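Local coordinates for hypothetical protein (Bacteroides fragilis, PDB 4JX0), which is of unknown function but binds magnesium, coupling an N-terminal BT_3987-like beta domain to a second beta domain probably of the F5/F8 type C kind, at residues 38-43 and 69-74; 51-56 and 173-178; 81-86 and 148-153; 103-108 and 142-147. All blocks are in the same frame, centred on the assembly; numbering follows the deposited sequence.

Contact 1: 38-43 and 69-74; sequences VYLGYY and FKVKVT
The ring of Y39 lies across the side chain of K72, the two crossing obliquely. The CB of K72 forms the bump beneath the ring: it is 4.0 Å from the centroid of the Y39 ring, over one face but displaced toward the rim, a CH-pi contact. From there the lysine turns at chi3 (78°), and its CE comes 3.4 Å from Y39 OH. Y39 OH is hydrogen-bonded to E22 OE1, to which K72 NZ makes a long, weak ion pair; against the tyrosine itself the lysine offers its CB, CD and CE. At the CE1 side of the ring, T74 CG2 approaches at 3.8 Å, its side chain crossing the tyrosine at about a right angle. Farther along, G41 presents bare backbone, a shallow place where K72 CD settles 3.9 Å from G41 CA. The sheet's other face is made of branched apolar residues, whose methyl branches meet: V38 CG1 touches V71 CG1 at 3.7 Å, while V38 CG2 turns to V73 CG2 at 4.1 Å. Valine suits these places because it fills both flanks of a strand position without a long chain. Paired backbone bonds join Y39 and K72, N of Y39 to O of K72 at 2.9 Å and the reverse. V38 and V71 rest on L148 and V83. Strands 36-41 and 66-73 are thus an antiparallel pair with one face on an apolar core, consistent with the immunoglobulin-like beta-sandwich of the E-set clan.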
loop_
_atom_site.group_PDB
_atom_site.type_symbol
_atom_site.label_atom_id
_atom_site.label_comp_id
_atom_site.label_asym_id
_atom_site.label_seq_id
_atom_site.Cartn_x
_atom_site.Cartn_y
_atom_site.Cartn_z
ATOM N N VAL A 38 2.031 21.430 24.567
ATOM C CA VAL A 38 1.882 20.001 24.266
ATOM C C VAL A 38 1.406 19.929 22.815
ATOM O O VAL A 38 0.454 20.616 22.451
ATOM C CB VAL A 38 0.926 19.273 25.242
ATOM C CG1 VAL A 38 0.873 17.781 24.943
ATOM C CG2 VAL A 38 1.345 19.511 26.686
ATOM N N TYR A 39 2.083 19.149 21.972
ATOM C CA TYR A 39 1.732 19.100 20.557
ATOM C C TYR A 39 2.100 17.760 19.929
ATOM O O TYR A 39 2.730 16.919 20.571
ATOM C CB TYR A 39 2.433 20.265 19.819
ATOM C CG TYR A 39 3.947 20.210 19.851
ATOM C CD1 TYR A 39 4.652 20.609 20.980
ATOM C CD2 TYR A 39 4.674 19.817 18.739
ATOM C CE1 TYR A 39 6.042 20.559 21.017
ATOM C CE2 TYR A 39 6.063 19.784 18.757
ATOM C CZ TYR A 39 6.747 20.167 19.896
ATOM O OH TYR A 39 8.122 20.124 19.942
ATOM N N LEU A 40 1.688 17.580 18.669
ATOM C CA LEU A 40 1.920 16.365 17.894
ATOM C C LEU A 40 3.275 16.419 17.161
ATOM O O LEU A 40 3.555 17.374 16.426
ATOM C CB LEU A 40 0.770 16.173 16.871
ATOM C CG LEU A 40 -0.207 15.041 17.111
ATOM C CD1 LEU A 40 -0.828 15.143 18.445
ATOM C CD2 LEU A 40 -1.310 15.078 16.069
ATOM N N GLY A 41 4.081 15.377 17.346
ATOM C CA GLY A 41 5.368 15.227 16.677
ATOM C C GLY A 41 5.214 14.458 15.376
ATOM O O GLY A 41 4.752 13.314 15.391
ATOM N N TYR A 42 5.546 15.087 14.232
ATOM C CA TYR A 42 5.447 14.433 12.925
ATOM C C TYR A 42 6.268 15.161 11.872
ATOM O O TYR A 42 6.354 16.391 11.899
ATOM C CB TYR A 42 3.985 14.331 12.447
ATOM C CG TYR A 42 3.260 15.655 12.334
ATOM C CD1 TYR A 42 2.538 16.166 13.402
ATOM C CD2 TYR A 42 3.252 16.373 11.141
ATOM C CE1 TYR A 42 1.860 17.379 13.305
ATOM C CE2 TYR A 42 2.586 17.592 11.032
ATOM C CZ TYR A 42 1.910 18.106 12.127
ATOM O OH TYR A 42 1.202 19.285 12.038
ATOM N N TYR A 43 6.845 14.403 10.929
ATOM C CA TYR A 43 7.623 14.981 9.838
ATOM C C TYR A 43 6.693 15.384 8.697
ATOM O O TYR A 43 5.757 14.656 8.367
ATOM C CB TYR A 43 8.679 13.993 9.339
ATOM C CG TYR A 43 9.677 13.615 10.406
ATOM C CD1 TYR A 43 10.611 14.534 10.873
ATOM C CD2 TYR A 43 9.680 12.342 10.967
ATOM C CE1 TYR A 43 11.530 14.194 11.863
ATOM C CE2 TYR A 43 10.602 11.985 11.953
ATOM C CZ TYR A 43 11.524 12.918 12.403
ATOM O OH TYR A 43 12.443 12.591 13.377
ATOM N N PHE A 69 0.949 7.898 17.142
ATOM C CA PHE A 69 1.296 9.315 17.020
ATOM C C PHE A 69 2.159 9.758 18.181
ATOM O O PHE A 69 1.800 9.496 19.323
ATOM C CB PHE A 69 0.023 10.168 16.999
ATOM C CG PHE A 69 -0.874 9.903 15.823
ATOM C CD1 PHE A 69 -0.671 10.557 14.614
ATOM C CD2 PHE A 69 -1.912 8.992 15.915
ATOM C CE1 PHE A 69 -1.489 10.304 13.525
ATOM C CE2 PHE A 69 -2.742 8.753 14.823
ATOM C CZ PHE A 69 -2.517 9.400 13.632
ATOM N N LYS A 70 3.261 10.467 17.900
ATOM C CA LYS A 70 4.161 10.986 18.935
ATOM C C LYS A 70 3.586 12.278 19.514
ATOM O O LYS A 70 3.136 13.133 18.746
ATOM C CB LYS A 70 5.549 11.246 18.332
ATOM C CG LYS A 70 6.642 11.481 19.359
ATOM C CD LYS A 70 8.049 11.274 18.772
ATOM C CE LYS A 70 8.517 12.436 17.931
ATOM N NZ LYS A 70 9.847 12.177 17.321
ATOM N N VAL A 71 3.576 12.423 20.846
ATOM C CA VAL A 71 3.071 13.628 21.506
ATOM C C VAL A 71 4.219 14.236 22.281
ATOM O O VAL A 71 4.703 13.605 23.215
ATOM C CB VAL A 71 1.855 13.351 22.417
ATOM C CG1 VAL A 71 1.308 14.654 23.002
ATOM C CG2 VAL A 71 0.765 12.590 21.667
ATOM N N LYS A 72 4.656 15.449 21.903
ATOM C CA LYS A 72 5.775 16.135 22.545
ATOM C C LYS A 72 5.303 17.247 23.503
ATOM O O LYS A 72 4.214 17.785 23.339
ATOM C CB LYS A 72 6.689 16.757 21.467
ATOM C CG LYS A 72 7.302 15.754 20.495
ATOM C CD LYS A 72 8.035 16.418 19.327
ATOM C CE LYS A 72 9.397 16.943 19.698
ATOM N NZ LYS A 72 10.095 17.542 18.530
ATOM N N VAL A 73 6.151 17.590 24.485
ATOM C CA VAL A 73 5.970 18.711 25.412
ATOM C C VAL A 73 7.265 19.530 25.292
ATOM O O VAL A 73 8.341 18.942 25.138
ATOM C CB VAL A 73 5.608 18.306 26.867
ATOM C CG1 VAL A 73 6.704 17.484 27.519
ATOM C CG2 VAL A 73 5.263 19.528 27.716
ATOM N N THR A 74 7.164 20.865 25.274
ATOM C CA THR A 74 8.324 21.726 25.020
ATOM C C THR A 74 9.404 21.692 26.118
ATOM O O THR A 74 10.574 21.929 25.813
ATOM C CB THR A 74 7.864 23.159 24.788
ATOM O OG1 THR A 74 7.030 23.562 25.870
ATOM C CG2 THR A 74 7.122 23.308 23.477
#

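Contact 2: 51-56 and 173-178; sequences EAINDL and SIRLDN
Two torsions bring I53 and R175 together: I53 carries CG1 between its backbone N and carbonyl carbon (chi1 57°), while R175 has CG anti to the backbone N and turns at chi3 (89°), which places NE. I53 CG1 then lies over one face of the guanidinium, and I53 CD1 is 4.0 Å from R175 NE. A branched apolar chain suits this place, since a flat cationic group accepts carbon against its face. The backbones form a parallel strand pair, 47-54 beside 165-174, with I53 opposite S173 and N54 opposite I174. N54 holds the pairing from both its ends: its N donates to S173 O at 3.1 Å, and its O takes the nearly straight bond from R175 N at 2.8 Å. Asparagine fits because its side chain also works locally. OD1 of N54 accepts from L56 N at 2.7 Å, an Asx turn that bends the chain as the strand ends, while ND2 bonds to T59 on the next strand. Beyond I174 the segment 173-178 leaves the sheet toward the second domain, where D177 forms a salt bridge with K289 and L176 touches V270 and H272. L56 covers this exit with both its methyls: CD2 reaches I174 CG2 at 3.9 Å, the side chains crossing at about a right angle, and CD1 meets L176 CD2 at 3.8 Å.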
loop_
_atom_site.group_PDB
_atom_site.type_symbol
_atom_site.label_atom_id
_atom_site.label_comp_id
_atom_site.label_asym_id
_atom_site.label_seq_id
_atom_site.Cartn_x
_atom_site.Cartn_y
_atom_site.Cartn_z
ATOM N N GLU A 51 -3.867 2.637 2.833
ATOM C CA GLU A 51 -4.324 1.851 1.694
ATOM C C GLU A 51 -5.087 0.636 2.177
ATOM O O GLU A 51 -4.702 -0.015 3.154
ATOM C CB GLU A 51 -3.140 1.423 0.809
ATOM C CG GLU A 51 -2.403 2.572 0.143
ATOM C CD GLU A 51 -3.226 3.458 -0.768
ATOM O OE1 GLU A 51 -4.056 2.920 -1.535
ATOM O OE2 GLU A 51 -3.057 4.698 -0.704
ATOM N N ALA A 52 -6.189 0.353 1.499
ATOM C CA ALA A 52 -7.047 -0.793 1.753
ATOM C C ALA A 52 -7.425 -1.423 0.419
ATOM O O ALA A 52 -7.331 -0.762 -0.626
ATOM C CB ALA A 52 -8.290 -0.363 2.508
ATOM N N ILE A 53 -7.829 -2.698 0.442
ATOM C CA ILE A 53 -8.223 -3.394 -0.780
ATOM C C ILE A 53 -9.512 -4.174 -0.558
ATOM O O ILE A 53 -9.718 -4.743 0.513
ATOM C CB ILE A 53 -7.120 -4.312 -1.371
ATOM C CG1 ILE A 53 -6.631 -5.395 -0.368
ATOM C CG2 ILE A 53 -5.966 -3.498 -1.934
ATOM C CD1 ILE A 53 -6.998 -6.821 -0.803
ATOM N N ASN A 54 -10.371 -4.192 -1.591
ATOM C CA ASN A 54 -11.640 -4.904 -1.585
ATOM C C ASN A 54 -11.604 -5.969 -2.671
ATOM O O ASN A 54 -11.121 -5.715 -3.771
ATOM C CB ASN A 54 -12.801 -3.944 -1.796
ATOM C CG ASN A 54 -14.153 -4.544 -1.480
ATOM O OD1 ASN A 54 -14.754 -5.236 -2.301
ATOM N ND2 ASN A 54 -14.649 -4.333 -0.268
ATOM N N ASP A 55 -12.113 -7.162 -2.351
ATOM C CA ASP A 55 -12.138 -8.296 -3.266
ATOM C C ASP A 55 -13.570 -8.596 -3.709
ATOM O O ASP A 55 -13.878 -9.739 -4.028
ATOM C CB ASP A 55 -11.519 -9.513 -2.565
ATOM C CG ASP A 55 -12.195 -9.966 -1.274
ATOM O OD1 ASP A 55 -13.151 -9.292 -0.836
ATOM O OD2 ASP A 55 -11.732 -10.969 -0.678
ATOM N N LEU A 56 -14.442 -7.562 -3.708
ATOM C CA LEU A 56 -15.867 -7.646 -4.015
ATOM C C LEU A 56 -16.646 -8.431 -2.928
ATOM O O LEU A 56 -17.816 -8.748 -3.140
ATOM C CB LEU A 56 -16.122 -8.238 -5.410
ATOM C CG LEU A 56 -15.286 -7.647 -6.545
ATOM C CD1 LEU A 56 -15.673 -8.257 -7.856
ATOM C CD2 LEU A 56 -15.432 -6.138 -6.616
ATOM N N SER A 173 -9.239 0.467 -3.096
ATOM C CA SER A 173 -9.060 0.009 -4.479
ATOM C C SER A 173 -9.400 -1.483 -4.594
ATOM O O SER A 173 -9.154 -2.230 -3.655
ATOM C CB SER A 173 -7.627 0.271 -4.951
ATOM O OG SER A 173 -6.660 -0.039 -3.961
ATOM N N ILE A 174 -9.973 -1.918 -5.737
ATOM C CA ILE A 174 -10.378 -3.317 -5.912
ATOM C C ILE A 174 -9.179 -4.217 -6.298
ATOM O O ILE A 174 -8.405 -3.909 -7.211
ATOM C CB ILE A 174 -11.531 -3.475 -6.947
ATOM C CG1 ILE A 174 -12.835 -2.863 -6.390
ATOM C CG2 ILE A 174 -11.763 -4.961 -7.305
ATOM C CD1 ILE A 174 -13.819 -2.472 -7.474
ATOM N N ARG A 175 -9.091 -5.363 -5.613
ATOM C CA ARG A 175 -8.092 -6.395 -5.878
ATOM C C ARG A 175 -8.666 -7.746 -5.470
ATOM O O ARG A 175 -8.915 -7.991 -4.284
ATOM C CB ARG A 175 -6.771 -6.135 -5.143
ATOM C CG ARG A 175 -5.699 -7.187 -5.449
ATOM C CD ARG A 175 -4.339 -6.810 -4.907
ATOM N NE ARG A 175 -4.144 -7.287 -3.534
ATOM C CZ ARG A 175 -3.157 -6.905 -2.732
ATOM N NH1 ARG A 175 -2.254 -6.020 -3.148
ATOM N NH2 ARG A 175 -3.066 -7.401 -1.499
ATOM N N LEU A 176 -8.807 -8.643 -6.430
ATOM C CA LEU A 176 -9.331 -9.973 -6.147
ATOM C C LEU A 176 -8.226 -10.822 -5.526
ATOM O O LEU A 176 -7.048 -10.504 -5.674
ATOM C CB LEU A 176 -9.864 -10.627 -7.428
ATOM C CG LEU A 176 -10.752 -9.761 -8.341
ATOM C CD1 LEU A 176 -11.078 -10.492 -9.605
ATOM C CD2 LEU A 176 -12.020 -9.330 -7.621
ATOM N N ASP A 177 -8.591 -11.871 -4.807
ATOM C CA ASP A 177 -7.624 -12.805 -4.227
ATOM C C ASP A 177 -7.722 -14.010 -5.119
ATOM O O ASP A 177 -8.291 -15.036 -4.724
ATOM C CB ASP A 177 -7.948 -13.101 -2.747
ATOM C CG ASP A 177 -7.124 -14.173 -2.069
ATOM O OD1 ASP A 177 -5.978 -14.418 -2.521
ATOM O OD2 ASP A 177 -7.633 -14.790 -1.091
ATOM N N ASN A 178 -7.269 -13.841 -6.381
ATOM C CA ASN A 178 -7.375 -14.878 -7.402
ATOM C C ASN A 178 -6.025 -15.283 -7.980
ATOM O O ASN A 178 -6.008 -15.841 -9.068
ATOM C CB ASN A 178 -8.291 -14.394 -8.531
ATOM C CG ASN A 178 -8.771 -15.494 -9.428
ATOM O OD1 ASN A 178 -9.217 -16.542 -8.961
ATOM N ND2 ASN A 178 -8.643 -15.313 -10.732
#

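Contact 3: 81-86 and 148-153; sequences IKVNLM and LTMEGS
N84 O is gripped by two donors of T149. The backbone N of T149 comes in at 2.8 Å, nearly along the C=O axis, while T149 OG1 donates at 3.0 Å from above the carbonyl plane. Threonine suits this place because its first torsion (chi1 67°) sets OG1 between the backbone N and the carbonyl carbon, within range of the oxygen that its own N-H holds. The motif is an antiparallel strand pair, 81-87 with 142-150, in the BT_3987-like domain; N84 and T149 are a hydrogen-bonded pair, flanked by the non-hydrogen-bonded pairs V83 with M150 and L85 with L148. The other branch of T149, CG2, is met at about a right angle by the selenomethionine M86, whose CG is 3.7 Å away. On the face of V83, M150, L85 and L148 the chains are apolar: V83 CG1 lies 4.2 Å from CG of the selenomethionine M150, and I81 CG2 also touches M150 SE at 4.0 Å. Where strand 81-87 begins and 142-150 has ended, exposed K82 and E151 lie side by side, pointing the same way, K82 CD 3.4 Å from E151 OE1. Both are long and charged, which suits the solvent side, and their attraction is probably modest, since K82 NZ stays 4.1 Å from E151 OE2, too far for a salt bridge. A water accepts from G152 N at 3.1 Å and, weakly, from K82 N, bridging the segments.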
loop_
_atom_site.group_PDB
_atom_site.type_symbol
_atom_site.label_atom_id
_atom_site.label_comp_id
_atom_site.label_asym_id
_atom_site.label_seq_id
_atom_site.Cartn_x
_atom_site.Cartn_y
_atom_site.Cartn_z
ATOM N N ILE A 81 1.010 14.216 32.667
ATOM C CA ILE A 81 -0.014 14.804 31.791
ATOM C C ILE A 81 -0.656 13.679 30.993
ATOM O O ILE A 81 0.033 13.049 30.191
ATOM C CB ILE A 81 0.569 15.890 30.826
ATOM C CG1 ILE A 81 1.409 16.953 31.562
ATOM C CG2 ILE A 81 -0.548 16.563 30.027
ATOM C CD1 ILE A 81 2.500 17.491 30.727
ATOM N N LYS A 82 -1.959 13.434 31.190
ATOM C CA LYS A 82 -2.671 12.405 30.422
ATOM C C LYS A 82 -3.123 13.028 29.113
ATOM O O LYS A 82 -3.805 14.050 29.140
ATOM C CB LYS A 82 -3.875 11.842 31.201
ATOM C CG LYS A 82 -3.497 11.001 32.416
ATOM C CD LYS A 82 -4.722 10.325 33.032
ATOM C CE LYS A 82 -4.365 9.261 34.043
ATOM N NZ LYS A 82 -5.558 8.478 34.476
ATOM N N VAL A 83 -2.746 12.424 27.974
ATOM C CA VAL A 83 -3.098 12.919 26.641
ATOM C C VAL A 83 -3.817 11.838 25.848
ATOM O O VAL A 83 -3.610 10.646 26.076
ATOM C CB VAL A 83 -1.870 13.437 25.856
ATOM C CG1 VAL A 83 -1.363 14.742 26.451
ATOM C CG2 VAL A 83 -0.745 12.395 25.785
ATOM N N ASN A 84 -4.651 12.257 24.900
ATOM C CA ASN A 84 -5.392 11.331 24.044
ATOM C C ASN A 84 -5.843 12.027 22.779
ATOM O O ASN A 84 -5.830 13.255 22.730
ATOM C CB ASN A 84 -6.610 10.753 24.799
ATOM C CG ASN A 84 -7.060 9.371 24.311
ATOM O OD1 ASN A 84 -6.736 8.920 23.195
ATOM N ND2 ASN A 84 -7.818 8.667 25.137
ATOM N N LEU A 85 -6.240 11.251 21.756
ATOM C CA LEU A 85 -6.784 11.795 20.511
ATOM C C LEU A 85 -8.290 11.631 20.487
ATOM O O LEU A 85 -8.834 10.741 21.139
ATOM C CB LEU A 85 -6.194 11.084 19.292
ATOM C CG LEU A 85 -4.768 11.423 18.947
ATOM C CD1 LEU A 85 -4.183 10.363 18.061
ATOM C CD2 LEU A 85 -4.663 12.792 18.282
HETATM N N MSE A 86 -8.965 12.457 19.709
HETATM C CA MSE A 86 -10.406 12.326 19.547
HETATM C C MSE A 86 -10.773 12.650 18.122
HETATM O O MSE A 86 -10.062 13.395 17.457
HETATM C CB MSE A 86 -11.176 13.199 20.549
HETATM C CG MSE A 86 -11.126 14.684 20.274
HETATM SE SE MSE A 86 -12.483 15.560 21.314
HETATM C CE MSE A 86 -14.053 15.216 20.145
ATOM N N LEU A 148 -5.699 16.490 19.210
ATOM C CA LEU A 148 -5.063 16.137 20.473
ATOM C C LEU A 148 -5.804 16.805 21.631
ATOM O O LEU A 148 -6.252 17.953 21.500
ATOM C CB LEU A 148 -3.591 16.576 20.438
ATOM C CG LEU A 148 -2.740 16.211 21.638
ATOM C CD1 LEU A 148 -2.535 14.717 21.741
ATOM C CD2 LEU A 148 -1.420 16.930 21.593
ATOM N N THR A 149 -5.946 16.083 22.759
ATOM C CA THR A 149 -6.641 16.584 23.952
ATOM C C THR A 149 -5.860 16.261 25.218
ATOM O O THR A 149 -5.027 15.365 25.208
ATOM C CB THR A 149 -8.052 15.968 24.049
ATOM O OG1 THR A 149 -7.955 14.564 24.309
ATOM C CG2 THR A 149 -8.885 16.205 22.808
HETATM N N MSE A 150 -6.148 16.990 26.306
HETATM C CA MSE A 150 -5.581 16.776 27.641
HETATM C C MSE A 150 -6.718 16.439 28.577
HETATM O O MSE A 150 -7.781 17.062 28.482
HETATM C CB MSE A 150 -4.848 18.017 28.135
HETATM C CG MSE A 150 -3.489 18.202 27.518
HETATM SE SE MSE A 150 -2.510 19.638 28.393
HETATM C CE MSE A 150 -3.797 21.087 28.246
ATOM N N GLU A 151 -6.516 15.476 29.484
ATOM C CA GLU A 151 -7.591 15.050 30.383
ATOM C C GLU A 151 -7.935 16.127 31.429
ATOM O O GLU A 151 -9.056 16.654 31.423
ATOM C CB GLU A 151 -7.233 13.726 31.077
ATOM C CG GLU A 151 -8.392 13.075 31.809
ATOM C CD GLU A 151 -7.996 11.798 32.519
ATOM O OE1 GLU A 151 -7.820 10.768 31.827
ATOM O OE2 GLU A 151 -7.842 11.830 33.763
ATOM N N GLY A 152 -6.986 16.435 32.304
ATOM C CA GLY A 152 -7.218 17.383 33.382
ATOM C C GLY A 152 -6.908 18.818 33.033
ATOM O O GLY A 152 -6.805 19.183 31.859
ATOM N N SER A 153 -6.786 19.630 34.088
ATOM C CA SER A 153 -6.409 21.031 34.021
ATOM C C SER A 153 -5.053 21.145 34.710
ATOM O O SER A 153 -4.928 20.776 35.887
ATOM C CB SER A 153 -7.464 21.911 34.690
ATOM O OG SER A 153 -7.272 23.286 34.393
HETATM O O HOH W 1 -4.317 15.014 33.132
#

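Contact 4: 103-108 and 142-147; sequences PLFPSE and YVMAIK
This is a loop-to-strand contact: P103, L104 and F105, in the irregular chain between helix 96-99 and strand 110-117, lie against the beginning of strand 142-150. L104 and V143 make a single backbone bridge. Its two bonds both use V143, whose N donates to P103 O at 3.1 Å and whose O accepts from F105 N at 3.0 Å, the latter donor standing above the carbonyl plane. Proline suits the first position: it has no N-H, and the bond to the strand uses its carbonyl, while its ring is left to pack on Y142. The side chains then split. Y142 is bordered by two prolines: P103 CG and P106 CD each come 4.1 Å from Y142 CD2, both approaching the ring obliquely, and L104 O sits at the tyrosine ring's edge, in its plane. The hydroxyl end of Y142 bonds to N138 N. Chi1 of F105 (-177°) sets CG anti to the backbone N. The side chain crosses Y142 at about a right angle, and Y142 CB lies at the edge of the phenylalanine ring, in its plane. Alongside F105, and pointing the same way, runs the selenomethionine M144; its SE is 3.9 Å from F105 CD2 and oblique to the ring, a Met-aromatic contact. A large apolar ring suits this buried position, where L136 and L170 also touch it. V143 uses the backbone edge that strand 81-87 occupies farther along, at K147, while Y142 and M144 bond to strand 165-174 on the other side; helix 90-93 adds V92 against both L104 and V143.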
loop_
_atom_site.group_PDB
_atom_site.type_symbol
_atom_site.label_atom_id
_atom_site.label_comp_id
_atom_site.label_asym_id
_atom_site.label_seq_id
_atom_site.Cartn_x
_atom_site.Cartn_y
_atom_site.Cartn_z
ATOM N N PRO A 103 -16.892 10.302 1.910
ATOM C CA PRO A 103 -17.593 10.121 3.192
ATOM C C PRO A 103 -16.664 10.065 4.393
ATOM O O PRO A 103 -15.477 9.782 4.259
ATOM C CB PRO A 103 -18.319 8.788 3.013
ATOM C CG PRO A 103 -17.499 8.056 2.027
ATOM C CD PRO A 103 -17.018 9.101 1.066
ATOM N N LEU A 104 -17.212 10.345 5.572
ATOM C CA LEU A 104 -16.423 10.306 6.798
ATOM C C LEU A 104 -16.231 8.874 7.232
ATOM O O LEU A 104 -17.160 8.070 7.106
ATOM C CB LEU A 104 -17.088 11.104 7.932
ATOM C CG LEU A 104 -17.124 12.615 7.753
ATOM C CD1 LEU A 104 -18.126 13.238 8.693
ATOM C CD2 LEU A 104 -15.749 13.228 7.958
ATOM N N PHE A 105 -15.029 8.546 7.738
ATOM C CA PHE A 105 -14.752 7.209 8.253
ATOM C C PHE A 105 -15.596 7.025 9.518
ATOM O O PHE A 105 -15.504 7.878 10.399
ATOM C CB PHE A 105 -13.260 7.047 8.559
ATOM C CG PHE A 105 -12.879 5.671 9.028
ATOM C CD1 PHE A 105 -12.643 4.650 8.117
ATOM C CD2 PHE A 105 -12.754 5.393 10.382
ATOM C CE1 PHE A 105 -12.294 3.373 8.552
ATOM C CE2 PHE A 105 -12.389 4.121 10.819
ATOM C CZ PHE A 105 -12.166 3.118 9.901
ATOM N N PRO A 106 -16.482 6.007 9.612
ATOM C CA PRO A 106 -17.340 5.893 10.810
ATOM C C PRO A 106 -16.574 5.914 12.140
ATOM O O PRO A 106 -15.523 5.295 12.256
ATOM C CB PRO A 106 -18.064 4.553 10.611
ATOM C CG PRO A 106 -17.442 3.918 9.428
ATOM C CD PRO A 106 -16.782 4.951 8.625
ATOM N N SER A 107 -17.112 6.638 13.135
ATOM C CA SER A 107 -16.518 6.776 14.476
ATOM C C SER A 107 -16.465 5.448 15.214
ATOM O O SER A 107 -15.517 5.203 15.952
ATOM C CB SER A 107 -17.315 7.771 15.314
ATOM O OG SER A 107 -17.500 9.009 14.645
ATOM N N GLU A 108 -17.488 4.602 15.034
ATOM C CA GLU A 108 -17.556 3.274 15.660
ATOM C C GLU A 108 -16.368 2.373 15.253
ATOM O O GLU A 108 -15.938 1.540 16.055
ATOM C CB GLU A 108 -18.897 2.558 15.359
ATOM C CG GLU A 108 -19.248 2.353 13.891
ATOM C CD GLU A 108 -20.231 3.353 13.309
ATOM O OE1 GLU A 108 -20.048 4.573 13.536
ATOM O OE2 GLU A 108 -21.164 2.919 12.593
ATOM N N TYR A 142 -12.476 6.925 2.439
ATOM C CA TYR A 142 -13.002 7.544 3.645
ATOM C C TYR A 142 -11.990 8.548 4.119
ATOM O O TYR A 142 -10.808 8.422 3.803
ATOM C CB TYR A 142 -13.301 6.498 4.732
ATOM C CG TYR A 142 -14.313 5.458 4.313
ATOM C CD1 TYR A 142 -13.933 4.353 3.567
ATOM C CD2 TYR A 142 -15.649 5.566 4.681
ATOM C CE1 TYR A 142 -14.859 3.399 3.165
ATOM C CE2 TYR A 142 -16.584 4.611 4.297
ATOM C CZ TYR A 142 -16.184 3.525 3.537
ATOM O OH TYR A 142 -17.072 2.560 3.128
ATOM N N VAL A 143 -12.439 9.535 4.877
ATOM C CA VAL A 143 -11.561 10.581 5.383
ATOM C C VAL A 143 -11.901 10.868 6.827
ATOM O O VAL A 143 -13.051 10.712 7.238
ATOM C CB VAL A 143 -11.656 11.851 4.499
ATOM C CG1 VAL A 143 -13.003 12.552 4.643
ATOM C CG2 VAL A 143 -10.514 12.810 4.795
HETATM N N MSE A 144 -10.908 11.270 7.606
HETATM C CA MSE A 144 -11.170 11.633 8.988
HETATM C C MSE A 144 -10.121 12.572 9.534
HETATM O O MSE A 144 -8.966 12.559 9.094
HETATM C CB MSE A 144 -11.269 10.406 9.887
HETATM C CG MSE A 144 -10.018 9.559 9.933
HETATM SE SE MSE A 144 -10.185 8.204 11.302
HETATM C CE MSE A 144 -9.861 9.256 12.787
ATOM N N ALA A 145 -10.545 13.375 10.518
ATOM C CA ALA A 145 -9.698 14.331 11.215
ATOM C C ALA A 145 -9.723 14.012 12.694
ATOM O O ALA A 145 -10.765 13.615 13.225
ATOM C CB ALA A 145 -10.188 15.746 10.961
ATOM N N ILE A 146 -8.568 14.158 13.350
ATOM C CA ILE A 146 -8.408 13.881 14.780
ATOM C C ILE A 146 -7.675 15.036 15.443
ATOM O O ILE A 146 -6.828 15.663 14.797
ATOM C CB ILE A 146 -7.677 12.532 15.043
ATOM C CG1 ILE A 146 -6.485 12.331 14.095
ATOM C CG2 ILE A 146 -8.662 11.395 14.924
ATOM C CD1 ILE A 146 -5.407 11.403 14.599
ATOM N N LYS A 147 -8.012 15.332 16.715
ATOM C CA LYS A 147 -7.357 16.415 17.452
ATOM C C LYS A 147 -6.819 15.902 18.767
ATOM O O LYS A 147 -7.403 14.999 19.369
ATOM C CB LYS A 147 -8.287 17.632 17.674
ATOM C CG LYS A 147 -9.502 17.403 18.563
ATOM C CD LYS A 147 -10.291 18.701 18.718
ATOM C CE LYS A 147 -11.472 18.573 19.655
ATOM N NZ LYS A 147 -12.257 19.834 19.757
#

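All four contacts reach one mixed sheet of the N-terminal domain. Contacts 1 and 3 are 13 Å apart between centres and touch, F69 packing on L85 and L40 on L148, so they share one apolar core. Contacts 3 and 4 both use strand 142-150 and lie 19 Å apart, centre to centre; M86 O and K147 N probably bond where they join. Along the chain, contact 1 closes before contact 3 opens, and contact 4 falls between the two segments of contact 3. Contact 2 touches none of the others; it is nearest contact 4, about 7 Å between nearest atoms. Its segments enclose contacts 3 and 4 in sequence and alternate with those of contact 1, and its later segment carries the chain toward the second domain.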